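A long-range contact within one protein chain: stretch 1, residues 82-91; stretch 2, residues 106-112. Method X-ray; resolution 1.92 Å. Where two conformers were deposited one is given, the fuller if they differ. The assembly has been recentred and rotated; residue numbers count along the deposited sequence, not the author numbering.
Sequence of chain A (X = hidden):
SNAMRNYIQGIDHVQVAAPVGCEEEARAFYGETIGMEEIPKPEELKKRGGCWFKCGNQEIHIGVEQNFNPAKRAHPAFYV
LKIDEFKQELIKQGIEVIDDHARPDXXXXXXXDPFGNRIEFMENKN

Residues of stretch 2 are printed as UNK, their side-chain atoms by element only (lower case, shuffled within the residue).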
# COMPACT_ATOMS: atom_id res chain seq x y z
N LYS A 82 -6.36 18.82 -5.90
CA LYS A 82 -7.70 19.37 -6.16
C LYS A 82 -8.74 18.31 -5.80
O LYS A 82 -9.65 18.02 -6.58
CB LYS A 82 -7.82 19.80 -7.64
CG LYS A 82 -8.81 20.91 -7.94
CD LYS A 82 -8.13 22.19 -8.03
CE LYS A 82 -9.10 23.34 -7.81
NZ LYS A 82 -9.99 23.65 -8.97
N ILE A 83 -8.58 17.70 -4.63
CA ILE A 83 -9.42 16.59 -4.20
C ILE A 83 -10.95 16.85 -4.27
O ILE A 83 -11.71 15.92 -4.57
CB ILE A 83 -9.05 16.12 -2.75
CG1 ILE A 83 -9.71 14.80 -2.43
CG2 ILE A 83 -9.38 17.21 -1.71
CD1 ILE A 83 -8.86 13.94 -1.48
N ASP A 84 -11.31 18.10 -3.98
CA ASP A 84 -12.66 18.61 -4.04
C ASP A 84 -13.28 18.21 -5.37
O ASP A 84 -14.29 17.50 -5.43
CB ASP A 84 -12.67 20.15 -3.83
CG ASP A 84 -11.40 20.90 -4.43
OD1 ASP A 84 -10.25 20.60 -4.01
OD2 ASP A 84 -11.57 21.84 -5.26
N GLU A 85 -12.61 18.63 -6.44
CA GLU A 85 -13.03 18.46 -7.83
C GLU A 85 -12.93 16.97 -8.25
O GLU A 85 -13.77 16.46 -9.01
CB GLU A 85 -12.15 19.34 -8.71
CG GLU A 85 -12.55 19.36 -10.14
CD GLU A 85 -11.49 20.00 -11.06
OE1 GLU A 85 -10.99 21.11 -10.72
OE2 GLU A 85 -11.17 19.40 -12.12
N PHE A 86 -11.91 16.27 -7.77
CA PHE A 86 -11.79 14.83 -8.04
C PHE A 86 -13.00 14.11 -7.48
O PHE A 86 -13.62 13.31 -8.18
CB PHE A 86 -10.52 14.30 -7.41
CG PHE A 86 -10.35 12.81 -7.52
CD1 PHE A 86 -10.19 12.21 -8.77
CD2 PHE A 86 -10.24 12.04 -6.37
CE1 PHE A 86 -9.97 10.84 -8.88
CE2 PHE A 86 -10.01 10.69 -6.46
CZ PHE A 86 -9.87 10.09 -7.73
N LYS A 87 -13.33 14.39 -6.21
CA LYS A 87 -14.47 13.77 -5.54
C LYS A 87 -15.82 14.00 -6.29
O LYS A 87 -16.59 13.04 -6.45
CB LYS A 87 -14.60 14.28 -4.11
CG LYS A 87 -15.69 13.52 -3.30
CD LYS A 87 -15.55 13.81 -1.82
CE LYS A 87 -16.46 14.91 -1.43
NZ LYS A 87 -16.57 14.98 0.05
N GLN A 88 -16.09 15.22 -6.73
CA GLN A 88 -17.31 15.46 -7.49
C GLN A 88 -17.31 14.78 -8.86
O GLN A 88 -18.38 14.50 -9.40
CB GLN A 88 -17.62 16.96 -7.64
CG GLN A 88 -18.12 17.61 -6.37
CD GLN A 88 -19.21 16.81 -5.66
OE1 GLN A 88 -20.17 16.33 -6.28
NE2 GLN A 88 -19.08 16.68 -4.36
N GLU A 89 -16.12 14.53 -9.44
CA GLU A 89 -16.05 13.75 -10.68
C GLU A 89 -16.39 12.26 -10.44
O GLU A 89 -16.96 11.59 -11.32
CB GLU A 89 -14.69 13.86 -11.38
CG GLU A 89 -14.37 15.20 -11.97
CD GLU A 89 -15.53 15.79 -12.78
OE1 GLU A 89 -15.82 15.25 -13.86
OE2 GLU A 89 -16.13 16.80 -12.34
N LEU A 90 -16.05 11.75 -9.26
CA LEU A 90 -16.41 10.38 -8.92
C LEU A 90 -17.91 10.27 -8.63
O LEU A 90 -18.57 9.35 -9.09
CB LEU A 90 -15.57 9.86 -7.74
CG LEU A 90 -14.05 9.73 -7.93
CD1 LEU A 90 -13.43 9.07 -6.70
CD2 LEU A 90 -13.61 9.01 -9.22
N ILE A 91 -18.45 11.21 -7.88
CA ILE A 91 -19.88 11.24 -7.61
C ILE A 91 -20.64 11.32 -8.96
O ILE A 91 -21.50 10.50 -9.24
CB ILE A 91 -20.23 12.38 -6.64
CG1 ILE A 91 -19.75 12.03 -5.22
CG2 ILE A 91 -21.74 12.68 -6.66
CD1 ILE A 91 -19.69 13.21 -4.29
N UNK A 106 -6.02 17.43 6.83
CA UNK A 106 -6.13 16.67 5.59
C UNK A 106 -7.59 16.47 5.19
O UNK A 106 -8.46 16.16 6.00
c UNK A 106 -5.39 15.30 5.70
c UNK A 106 -5.62 14.46 4.48
c UNK A 106 -3.86 15.49 5.84
N UNK A 107 -7.87 16.62 3.91
CA UNK A 107 -9.17 16.28 3.39
C UNK A 107 -9.02 14.89 2.86
O UNK A 107 -8.02 14.57 2.18
c UNK A 107 -9.64 18.67 2.78
c UNK A 107 -9.58 17.24 2.23
c UNK A 107 -10.92 16.81 1.57
c UNK A 107 -9.92 19.77 1.73
N UNK A 108 -10.00 14.03 3.10
CA UNK A 108 -9.86 12.68 2.60
C UNK A 108 -11.16 11.93 2.60
O UNK A 108 -12.11 12.27 3.30
c UNK A 108 -8.04 10.03 7.86
c UNK A 108 -9.29 11.64 4.83
n UNK A 108 -8.54 10.00 9.08
c UNK A 108 -8.83 11.94 3.44
n UNK A 108 -8.62 10.80 6.95
c UNK A 108 -8.19 10.96 5.55
n UNK A 108 -6.95 9.31 7.55
N UNK A 109 -11.20 10.87 1.82
CA UNK A 109 -12.41 10.06 1.72
C UNK A 109 -12.06 8.67 1.20
O UNK A 109 -10.97 8.47 0.58
c UNK A 109 -12.10 12.13 -2.47
c UNK A 109 -13.06 9.94 -2.86
c UNK A 109 -13.08 10.86 -0.63
c UNK A 109 -13.37 9.83 -1.53
c UNK A 109 -12.39 11.11 -3.34
c UNK A 109 -12.45 12.00 -1.11
c UNK A 109 -13.46 10.74 0.83
N UNK A 110 -12.97 7.72 1.41
CA UNK A 110 -12.75 6.34 0.98
C UNK A 110 -13.75 6.02 -0.10
O UNK A 110 -14.86 6.55 -0.11
c UNK A 110 -12.97 5.37 2.13
c UNK A 110 -10.91 6.36 5.75
c UNK A 110 -10.88 5.76 3.43
c UNK A 110 -12.98 5.98 4.56
o UNK A 110 -10.17 6.65 6.90
c UNK A 110 -12.27 5.73 3.39
c UNK A 110 -10.20 6.09 4.60
c UNK A 110 -12.29 6.29 5.76
N UNK A 111 -13.36 5.11 -0.97
CA UNK A 111 -14.27 4.46 -1.89
C UNK A 111 -13.95 2.96 -1.82
O UNK A 111 -12.89 2.57 -1.31
c UNK A 111 -14.18 6.49 -3.35
c UNK A 111 -12.79 4.54 -3.93
c UNK A 111 -14.12 4.99 -3.33
N UNK A 112 -14.84 2.14 -2.32
CA UNK A 112 -14.57 0.72 -2.55
C UNK A 112 -14.37 0.50 -4.06
O UNK A 112 -15.11 1.03 -4.89
o UNK A 112 -15.89 -0.04 -0.66
c UNK A 112 -15.75 -0.14 -2.08

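Position 106 opens the strand with three side-chain carbons, one carrying the other two. A fork at the first carbon with no heteroatom is valine. The side chain of Val106 is out of reach of the helix and is buried against other parts of the fold, so it takes no part in this contact.

Position 107 has four carbons, forked at the first, with one arm two carbons long. The short arm packs on Ile83. A beta-branched chain with unequal arms is isoleucine, and Ile83 CG2 to Ile107 CG2 is 3.6 Å. Here the backbones come closest in register, CA of Ile83 to CA of Ile107 being 7.6 Å, a gap that two branched aliphatic chains can fill. The longer arm of Ile107 runs on in an m, t rotamer, and the residue as a whole remains exposed.

Position 108 carries three carbons, a nitrogen, then a carbon bearing two more nitrogens. The CA-to-CB bond points away from the helix, and it is the backbone that comes near Ile83. A guanidinium on a straight linker is arginine; its approach to the helix is Ile83 CD1 to Arg108 CA at 4.4 Å. NE and NH2 are hydrogen-bonded elsewhere in the structure.

Position 109 shows one carbon followed by a ring of six carbons with no oxygen attached. The ring meets four helix residues, Ile83, Phe86, Lys87 and Leu90, and the bare six-membered ring makes it phenylalanine. Lys87 lies over one face of Phe109: its CD is 4.0 Å from the ring centroid and 24° off the normal, a CH-pi contact made by the aliphatic part of the lysine while NZ is hydrogen-bonded elsewhere. Around the ring edge come Ile83 CG1 at 3.6 Å from Phe109 CE2, Phe86 CD2 at 3.8 Å from Phe109 CZ, and Leu90 CD1 at 4.0 Å from Phe109 CE1.

Position 110 has the same carbon and six-carbon ring, now bearing one oxygen, which identifies tyrosine. Its side chain is out of reach of the helix.

Position 111 again has three carbons, one carrying two, and they point toward the helix and reach Leu90; this is valine. Val111 CG1 lies 4.3 Å from Leu90 CD1, a looser touch.

Position 112, one carbon and then one oxygen, is serine; its side chain is also out of reach, and the residue is exposed.

The rule is alternation matched to helical periodicity. The strand directs 107, 109 and 111 toward the helix, which answers with Ile83, Phe86, Lys87 and Leu90, spaced three, one and three apart. The two elements run nearly parallel, at 18°, with their axes 9.7 Å apart at closest approach. No hydrogen bond joins them; packing does the work, burying 323 Å² in total. Phe109 supplies the largest share, 107 Å², and Ile83 follows with 77 Å², so a central aromatic ring with an aliphatic chain over one face and aliphatic groups and a second ring at its edge organises the contact.

Stretch 2 (106-112) VIRFYVS
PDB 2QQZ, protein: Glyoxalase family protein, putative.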